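Side-chain contacts in Mab-21 domain-containing protein (Tribolium castaneum, PDB 7LT2), which senses double-stranded RNA and, as a nucleotidyltransferase of innate immunity, makes cyclic GMP-AMP from ATP and GTP: residues 369-372 with 373-376; 8-12 with 13-17; 128-131 with 132-135; 336-339 with 340-344. One frame throughout, in Å; residues are numbered along the deposited sequence.

Contact 1. Residues 369-372 with 373-376; sequences EEYT and KYIQ
Y371 meets both Y374 and I375, one turn further along the same helix. The denser part lies on the I375 side, although I375 is itself exposed. Several Y371 ring atoms meet CG1 and CD1 of I375 there. CE2 of Y371 comes to 3.5 Å from CG1 of I375, and CD1 of I375 sits 3.8 Å from the Y371 hydroxyl oxygen OH. On the other side the rings of Y371 and Y374 meet obliquely, with planes 47° apart and centroids 5.8 Å apart. Their closest atoms are Y371 CE1 and Y374 CD2, at 4.1 Å. Both rings leave the helix with CG trans to the backbone N (chi1 -169° and 172°), which lets them lean on each other. A362 of the helix 361-365 touches the side chains of both tyrosines. Y374 also packs on I9 and F13 of the helix 5-13. The exposed T372 and Q376 side has fewer contacts. These two run side by side, and their nearest side-chain approach is T372 CG2 to Q376 NE2, 3.5 Å. The T372 hydroxyl turns back to the O of K368. E370 forms a salt bridge with K267. Y374 N bonds to E370 O at 2.8 Å. Such i to i+3 and i to i+4 contacts are those of successive alpha-helical turns, here in the chain's last helix, at the surface.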
# COMPACT_ATOMS: atom_id res chain seq x y z
N GLU A 369 -11.94 -12.45 23.68
CA GLU A 369 -13.25 -12.55 23.04
C GLU A 369 -13.18 -13.38 21.76
O GLU A 369 -14.08 -14.19 21.50
CB GLU A 369 -13.80 -11.15 22.75
CG GLU A 369 -14.16 -10.36 24.01
CD GLU A 369 -12.94 -9.86 24.77
OE1 GLU A 369 -11.87 -9.69 24.15
OE2 GLU A 369 -13.06 -9.64 26.00
N GLU A 370 -12.13 -13.19 20.96
CA GLU A 370 -11.93 -14.04 19.79
C GLU A 370 -11.68 -15.49 20.19
O GLU A 370 -12.15 -16.42 19.53
CB GLU A 370 -10.77 -13.52 18.94
CG GLU A 370 -11.07 -12.29 18.09
CD GLU A 370 -9.81 -11.68 17.52
OE1 GLU A 370 -8.74 -11.89 18.12
OE2 GLU A 370 -9.89 -11.01 16.47
N TYR A 371 -10.92 -15.70 21.27
CA TYR A 371 -10.58 -17.05 21.68
C TYR A 371 -11.82 -17.84 22.08
O TYR A 371 -11.89 -19.06 21.85
CB TYR A 371 -9.57 -17.03 22.82
CG TYR A 371 -8.97 -18.38 23.13
CD1 TYR A 371 -7.86 -18.84 22.44
CD2 TYR A 371 -9.53 -19.20 24.10
CE1 TYR A 371 -7.31 -20.08 22.72
CE2 TYR A 371 -8.98 -20.43 24.39
CZ TYR A 371 -7.88 -20.87 23.69
OH TYR A 371 -7.33 -22.10 23.97
N THR A 372 -12.80 -17.18 22.70
CA THR A 372 -14.04 -17.86 23.05
C THR A 372 -14.78 -18.33 21.80
O THR A 372 -15.24 -19.47 21.73
CB THR A 372 -14.92 -16.94 23.89
OG1 THR A 372 -14.28 -16.67 25.15
CG2 THR A 372 -16.28 -17.58 24.14
N LYS A 373 -14.89 -17.46 20.80
CA LYS A 373 -15.53 -17.86 19.54
C LYS A 373 -14.72 -18.94 18.84
O LYS A 373 -15.30 -19.83 18.20
CB LYS A 373 -15.70 -16.64 18.63
CG LYS A 373 -16.45 -15.49 19.27
CD LYS A 373 -16.76 -14.39 18.27
CE LYS A 373 -17.53 -13.26 18.93
NZ LYS A 373 -17.96 -12.24 17.94
N TYR A 374 -13.40 -18.87 18.94
CA TYR A 374 -12.53 -19.90 18.37
C TYR A 374 -12.86 -21.28 18.95
O TYR A 374 -13.06 -22.24 18.20
CB TYR A 374 -11.08 -19.51 18.64
CG TYR A 374 -10.02 -20.53 18.29
CD1 TYR A 374 -9.72 -20.84 16.97
CD2 TYR A 374 -9.27 -21.14 19.30
CE1 TYR A 374 -8.73 -21.77 16.67
CE2 TYR A 374 -8.29 -22.06 19.00
CZ TYR A 374 -8.02 -22.37 17.69
OH TYR A 374 -7.03 -23.29 17.40
N ILE A 375 -12.92 -21.38 20.28
CA ILE A 375 -13.20 -22.66 20.91
C ILE A 375 -14.60 -23.15 20.55
O ILE A 375 -14.83 -24.35 20.35
CB ILE A 375 -13.01 -22.55 22.44
CG1 ILE A 375 -11.55 -22.24 22.77
CG2 ILE A 375 -13.46 -23.83 23.14
CD1 ILE A 375 -10.58 -23.28 22.28
N GLN A 376 -15.56 -22.22 20.45
CA GLN A 376 -16.94 -22.58 20.15
C GLN A 376 -17.18 -22.89 18.68
O GLN A 376 -18.31 -23.22 18.31
CB GLN A 376 -17.88 -21.45 20.59
CG GLN A 376 -17.92 -21.21 22.10
CD GLN A 376 -18.65 -19.93 22.45
OE1 GLN A 376 -18.92 -19.10 21.58
NE2 GLN A 376 -18.96 -19.76 23.73

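Contact 2. Residues 8-12 with 13-17; sequences DINKR and FISLP
F13 N bonds to I9 O at 2.9 Å, in the last turn of the helix 5-13. Beyond it the chain leaves the helical path, and N10 O takes two donors. S15 N reaches it at 2.9 Å in a nearly straight bond (169°). I14 N comes at 3.1 Å, from the opposite face of the carbonyl plane and well above it. A water bridges K11 O and S15 O. The i to i+5 bond from S15 N to N10 O marks the C-terminal end of the helix, where the chain turns toward the helix 18-42. The side chains of N10 and S15 close the same turn: S15 OG donates to N10 OD1 at 2.6 Å. N10 has CG opposite its backbone N (chi1 -180°), which carries the amide forward over the turn. A second water joins N10 ND2 to S15 OG, and K263 also bonds to that hydroxyl. I14 lays CB 3.4 Å from N10 OD1 and packs on L264 of the helix 258-272. On another side of the helix, R12 grips D8 side-on in a salt bridge. NE goes to D8 OD1 and NH2 to D8 OD2, with NH2 to OD2 at 2.7 Å on the syn lone pair. The carboxylate thus meets the guanidinium edge, while CE1 of F13 lies over one guanidinium face, 4.0 Å from R12 NH1.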
# COMPACT_ATOMS: atom_id res chain seq x y z
N ASP A 8 -6.21 -23.13 10.31
CA ASP A 8 -7.57 -22.96 10.83
C ASP A 8 -7.75 -21.58 11.45
O ASP A 8 -8.77 -20.91 11.20
CB ASP A 8 -7.87 -24.07 11.84
CG ASP A 8 -9.24 -23.94 12.48
OD1 ASP A 8 -10.25 -24.00 11.75
OD2 ASP A 8 -9.29 -23.81 13.72
N ILE A 9 -6.79 -21.13 12.25
CA ILE A 9 -6.83 -19.78 12.81
C ILE A 9 -6.92 -18.74 11.70
O ILE A 9 -7.73 -17.81 11.75
CB ILE A 9 -5.61 -19.53 13.71
CG1 ILE A 9 -5.66 -20.43 14.95
CG2 ILE A 9 -5.50 -18.06 14.09
CD1 ILE A 9 -4.42 -20.35 15.80
N ASN A 10 -6.09 -18.90 10.67
CA ASN A 10 -6.07 -17.96 9.55
C ASN A 10 -7.42 -17.91 8.85
O ASN A 10 -7.97 -16.83 8.63
CB ASN A 10 -4.96 -18.36 8.58
CG ASN A 10 -4.86 -17.44 7.39
OD1 ASN A 10 -5.16 -16.25 7.48
ND2 ASN A 10 -4.44 -17.99 6.25
N LYS A 11 -7.97 -19.08 8.51
CA LYS A 11 -9.25 -19.13 7.80
C LYS A 11 -10.38 -18.50 8.61
O LYS A 11 -11.23 -17.80 8.05
CB LYS A 11 -9.59 -20.58 7.45
CG LYS A 11 -10.89 -20.74 6.70
CD LYS A 11 -11.19 -22.20 6.41
CE LYS A 11 -12.49 -22.35 5.64
NZ LYS A 11 -13.62 -21.72 6.36
N ARG A 12 -10.41 -18.74 9.91
CA ARG A 12 -11.58 -18.34 10.69
C ARG A 12 -11.46 -16.97 11.33
O ARG A 12 -12.49 -16.38 11.67
CB ARG A 12 -11.87 -19.39 11.76
CG ARG A 12 -12.46 -20.69 11.21
CD ARG A 12 -13.15 -21.48 12.31
NE ARG A 12 -12.20 -22.15 13.18
CZ ARG A 12 -12.37 -22.33 14.48
NH1 ARG A 12 -13.40 -21.80 15.12
NH2 ARG A 12 -11.49 -23.06 15.16
N PHE A 13 -10.25 -16.44 11.51
CA PHE A 13 -10.10 -15.20 12.25
C PHE A 13 -9.17 -14.18 11.61
O PHE A 13 -9.02 -13.09 12.17
CB PHE A 13 -9.63 -15.50 13.68
CG PHE A 13 -10.69 -16.14 14.52
CD1 PHE A 13 -10.88 -17.51 14.49
CD2 PHE A 13 -11.53 -15.37 15.30
CE1 PHE A 13 -11.88 -18.10 15.22
CE2 PHE A 13 -12.52 -15.95 16.05
CZ PHE A 13 -12.70 -17.32 16.01
N ILE A 14 -8.56 -14.47 10.47
CA ILE A 14 -7.56 -13.57 9.92
C ILE A 14 -7.91 -13.15 8.50
O ILE A 14 -8.04 -11.95 8.22
CB ILE A 14 -6.16 -14.20 9.98
CG1 ILE A 14 -5.75 -14.43 11.44
CG2 ILE A 14 -5.14 -13.29 9.30
CD1 ILE A 14 -4.32 -14.87 11.60
N SER A 15 -8.08 -14.11 7.60
CA SER A 15 -8.15 -13.83 6.17
C SER A 15 -9.59 -13.77 5.67
O SER A 15 -10.36 -14.71 5.89
CB SER A 15 -7.37 -14.87 5.36
OG SER A 15 -5.98 -14.75 5.58
N LEU A 16 -9.92 -12.69 4.97
CA LEU A 16 -11.17 -12.65 4.23
C LEU A 16 -11.18 -13.76 3.18
O LEU A 16 -10.18 -13.97 2.50
CB LEU A 16 -11.35 -11.28 3.56
CG LEU A 16 -12.73 -11.00 2.94
CD1 LEU A 16 -13.77 -10.75 4.02
CD2 LEU A 16 -12.68 -9.83 1.97
N PRO A 17 -12.29 -14.49 3.04
CA PRO A 17 -12.34 -15.55 2.02
C PRO A 17 -12.02 -15.01 0.64
O PRO A 17 -12.42 -13.90 0.29
CB PRO A 17 -13.79 -16.05 2.10
CG PRO A 17 -14.26 -15.66 3.47
CD PRO A 17 -13.54 -14.38 3.80
O HOH W 1 -4.05 -16.60 3.65
O HOH W 2 -11.45 -17.20 5.50

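Contact 3. Residues 128-131 with 132-135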
# COMPACT_ATOMS: atom_id res chain seq x y z
N PHE A 128 11.49 21.95 -10.41
CA PHE A 128 11.43 20.76 -9.57
C PHE A 128 9.97 20.38 -9.34
O PHE A 128 9.14 21.24 -9.05
CB PHE A 128 12.11 20.99 -8.22
CG PHE A 128 13.61 20.85 -8.27
CD1 PHE A 128 14.20 19.62 -8.07
CD2 PHE A 128 14.42 21.95 -8.51
CE1 PHE A 128 15.58 19.48 -8.11
CE2 PHE A 128 15.79 21.82 -8.55
CZ PHE A 128 16.37 20.59 -8.35
N LEU A 129 9.68 19.09 -9.49
CA LEU A 129 8.35 18.57 -9.16
C LEU A 129 8.07 18.79 -7.69
O LEU A 129 8.89 18.46 -6.83
CB LEU A 129 8.27 17.08 -9.49
CG LEU A 129 7.45 16.59 -10.68
CD1 LEU A 129 7.32 15.06 -10.61
CD2 LEU A 129 6.08 17.25 -10.74
N ASP A 130 6.90 19.35 -7.38
CA ASP A 130 6.57 19.76 -6.02
C ASP A 130 5.42 18.91 -5.49
O ASP A 130 4.37 18.82 -6.13
CB ASP A 130 6.23 21.25 -5.98
CG ASP A 130 6.05 21.78 -4.58
OD1 ASP A 130 5.00 21.49 -3.97
OD2 ASP A 130 6.95 22.48 -4.08
N THR A 131 5.62 18.31 -4.31
CA THR A 131 4.60 17.42 -3.75
C THR A 131 3.34 18.18 -3.37
O THR A 131 2.23 17.72 -3.65
CB THR A 131 5.15 16.67 -2.53
OG1 THR A 131 5.58 17.61 -1.54
CG2 THR A 131 6.31 15.78 -2.92
N GLY A 132 3.49 19.34 -2.73
CA GLY A 132 2.32 20.10 -2.33
C GLY A 132 1.49 20.57 -3.51
O GLY A 132 0.26 20.49 -3.50
N LYS A 133 2.16 21.08 -4.55
CA LYS A 133 1.43 21.52 -5.74
C LYS A 133 0.70 20.35 -6.40
O LYS A 133 -0.45 20.49 -6.81
CB LYS A 133 2.39 22.19 -6.73
CG LYS A 133 3.07 23.43 -6.16
CD LYS A 133 3.88 24.16 -7.22
CE LYS A 133 2.97 24.94 -8.15
NZ LYS A 133 3.71 26.00 -8.93
N THR A 134 1.37 19.20 -6.49
CA THR A 134 0.74 18.01 -7.08
C THR A 134 -0.50 17.60 -6.29
O THR A 134 -1.54 17.29 -6.87
CB THR A 134 1.75 16.86 -7.13
OG1 THR A 134 2.88 17.23 -7.94
CG2 THR A 134 1.11 15.60 -7.73
N LEU A 135 -0.39 17.57 -4.96
CA LEU A 135 -1.53 17.16 -4.15
C LEU A 135 -2.68 18.15 -4.27
O LEU A 135 -3.85 17.75 -4.34
CB LEU A 135 -1.09 17.00 -2.69
CG LEU A 135 -0.21 15.78 -2.39
CD1 LEU A 135 0.52 15.95 -1.07
CD2 LEU A 135 -1.05 14.51 -2.37
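D130 accepts from K133 N through its side chain: OD1 lies 2.9 Å from that nitrogen, and the bond is fairly straight (164°). The donor comes on the anti side of the carboxylate, somewhat out of its plane. D130 reaches it because chi1 of -173° swings CG away from its own N and over the first turn. K133 crosses the aspartate at about a right angle. Its CG is 3.5 Å from D130 OD1, and CD rests 3.9 Å from D130 CB. The lysine then bends at chi3 (76°), and NZ bonds to the O atoms of L123 and K120, not to the aspartate. T134 points its hydroxyl back along the helix. OG1 donates to D130 O at 2.8 Å, and T134 N bonds to the same oxygen at 3.0 Å from the opposite face of the carbonyl plane. One buried carbonyl is therefore held twice by one residue. T134 also packs on W240 and F198. L135 CG lies beyond the T131 carbonyl oxygen, 3.4 Å from T131 O. The T131 side chain touches W240 of the strand 240-243. This is an aspartate N-cap, here starting the helix 131-147 in the nucleotidyltransferase domain.

Contact 4. Residues 336-339 with 340-344; sequences APIT and LNNIS
T339 and I343 lie side by side and point the same way, one turn apart near the start of the helix 337-354. This is plain i to i+4 packing in an alpha-helix, within the HhH/H2TH-like domain. A336 takes the N-cap position, and its O accepts from L340 N at 3.1 Å. I343 can be followed outward. Its CB sits 3.6 Å from T339 O. CG1 comes closer to the same oxygen, at 3.2 Å from T339 O, because chi1 of -66° sets it beside the backbone N. CD1 at the tip still lies near T339 O and also meets T339 CG2, at 3.9 Å. I343 is buried and also touches H273 and N275. N342 and I338 repeat the pairing, side by side, with N342 ND2 3.8 Å from I338 CG2. N341 CG lies beyond the P337 carbonyl oxygen, and N341 OD1 takes a weak bond from Q319. L340 is buried and also touches Q319; S344 bonds through OG to N313 of the helix 301-318. On the opening turn, L340 CG lies 3.6 Å from A336 O.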
# COMPACT_ATOMS: atom_id res chain seq x y z
N ALA A 336 12.19 4.29 20.34
CA ALA A 336 13.07 4.36 21.49
C ALA A 336 13.61 2.98 21.85
O ALA A 336 12.89 1.98 21.73
CB ALA A 336 12.33 4.96 22.69
N PRO A 337 14.86 2.89 22.30
CA PRO A 337 15.42 1.58 22.70
C PRO A 337 14.60 0.86 23.76
O PRO A 337 14.46 -0.37 23.68
CB PRO A 337 16.81 1.96 23.23
CG PRO A 337 17.17 3.20 22.49
CD PRO A 337 15.88 3.96 22.31
N ILE A 338 14.05 1.58 24.74
CA ILE A 338 13.23 0.95 25.77
C ILE A 338 12.02 0.27 25.14
O ILE A 338 11.68 -0.87 25.49
CB ILE A 338 12.82 1.99 26.83
CG1 ILE A 338 14.03 2.39 27.68
CG2 ILE A 338 11.70 1.45 27.72
CD1 ILE A 338 13.77 3.57 28.59
N THR A 339 11.35 0.96 24.21
CA THR A 339 10.20 0.38 23.53
C THR A 339 10.58 -0.90 22.79
O THR A 339 9.90 -1.92 22.88
CB THR A 339 9.60 1.40 22.56
OG1 THR A 339 9.26 2.59 23.28
CG2 THR A 339 8.37 0.84 21.87
N LEU A 340 11.68 -0.85 22.03
CA LEU A 340 12.09 -2.02 21.26
C LEU A 340 12.56 -3.15 22.17
O LEU A 340 12.32 -4.33 21.88
CB LEU A 340 13.19 -1.64 20.27
CG LEU A 340 12.76 -0.61 19.23
CD1 LEU A 340 13.96 -0.12 18.44
CD2 LEU A 340 11.72 -1.23 18.30
N ASN A 341 13.24 -2.82 23.27
CA ASN A 341 13.63 -3.84 24.25
C ASN A 341 12.41 -4.54 24.82
O ASN A 341 12.38 -5.78 24.91
CB ASN A 341 14.47 -3.21 25.37
CG ASN A 341 15.89 -2.89 24.93
OD1 ASN A 341 16.36 -3.36 23.90
ND2 ASN A 341 16.58 -2.08 25.74
N ASN A 342 11.39 -3.78 25.22
CA ASN A 342 10.19 -4.38 25.79
C ASN A 342 9.48 -5.26 24.77
O ASN A 342 9.01 -6.35 25.11
CB ASN A 342 9.24 -3.30 26.30
CG ASN A 342 9.76 -2.58 27.53
OD1 ASN A 342 10.63 -3.08 28.25
ND2 ASN A 342 9.23 -1.39 27.78
N ILE A 343 9.39 -4.81 23.52
CA ILE A 343 8.70 -5.60 22.51
C ILE A 343 9.47 -6.89 22.23
O ILE A 343 8.88 -7.97 22.14
CB ILE A 343 8.47 -4.77 21.24
CG1 ILE A 343 7.50 -3.63 21.52
CG2 ILE A 343 7.93 -5.65 20.11
CD1 ILE A 343 7.37 -2.64 20.39
N SER A 344 10.80 -6.80 22.12
CA SER A 344 11.60 -8.00 21.89
C SER A 344 11.49 -8.97 23.06
O SER A 344 11.44 -10.19 22.85
CB SER A 344 13.06 -7.61 21.65
OG SER A 344 13.85 -8.77 21.42

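In the fold
Each contact is local, within one continuous stretch, so none closes a long loop. They follow in series along the chain, and none nests in or crosses another. Contact 2 comes first, where the helix 5-13 ends. Contact 3 follows at the start of the helix 131-147 in the nucleotidyltransferase domain. Contact 4 opens the helix 337-354 in the HhH/H2TH-like domain. Contact 1 lies in the helix 368-375. Contacts 1 and 2 touch: R12 NH1 probably bonds to Y374 O at 3.1 Å, and F13 packs by Y374 N. This joins the first and last helices of the chain. Contact 3 is remote, its centre about 49 Å from that of contact 1.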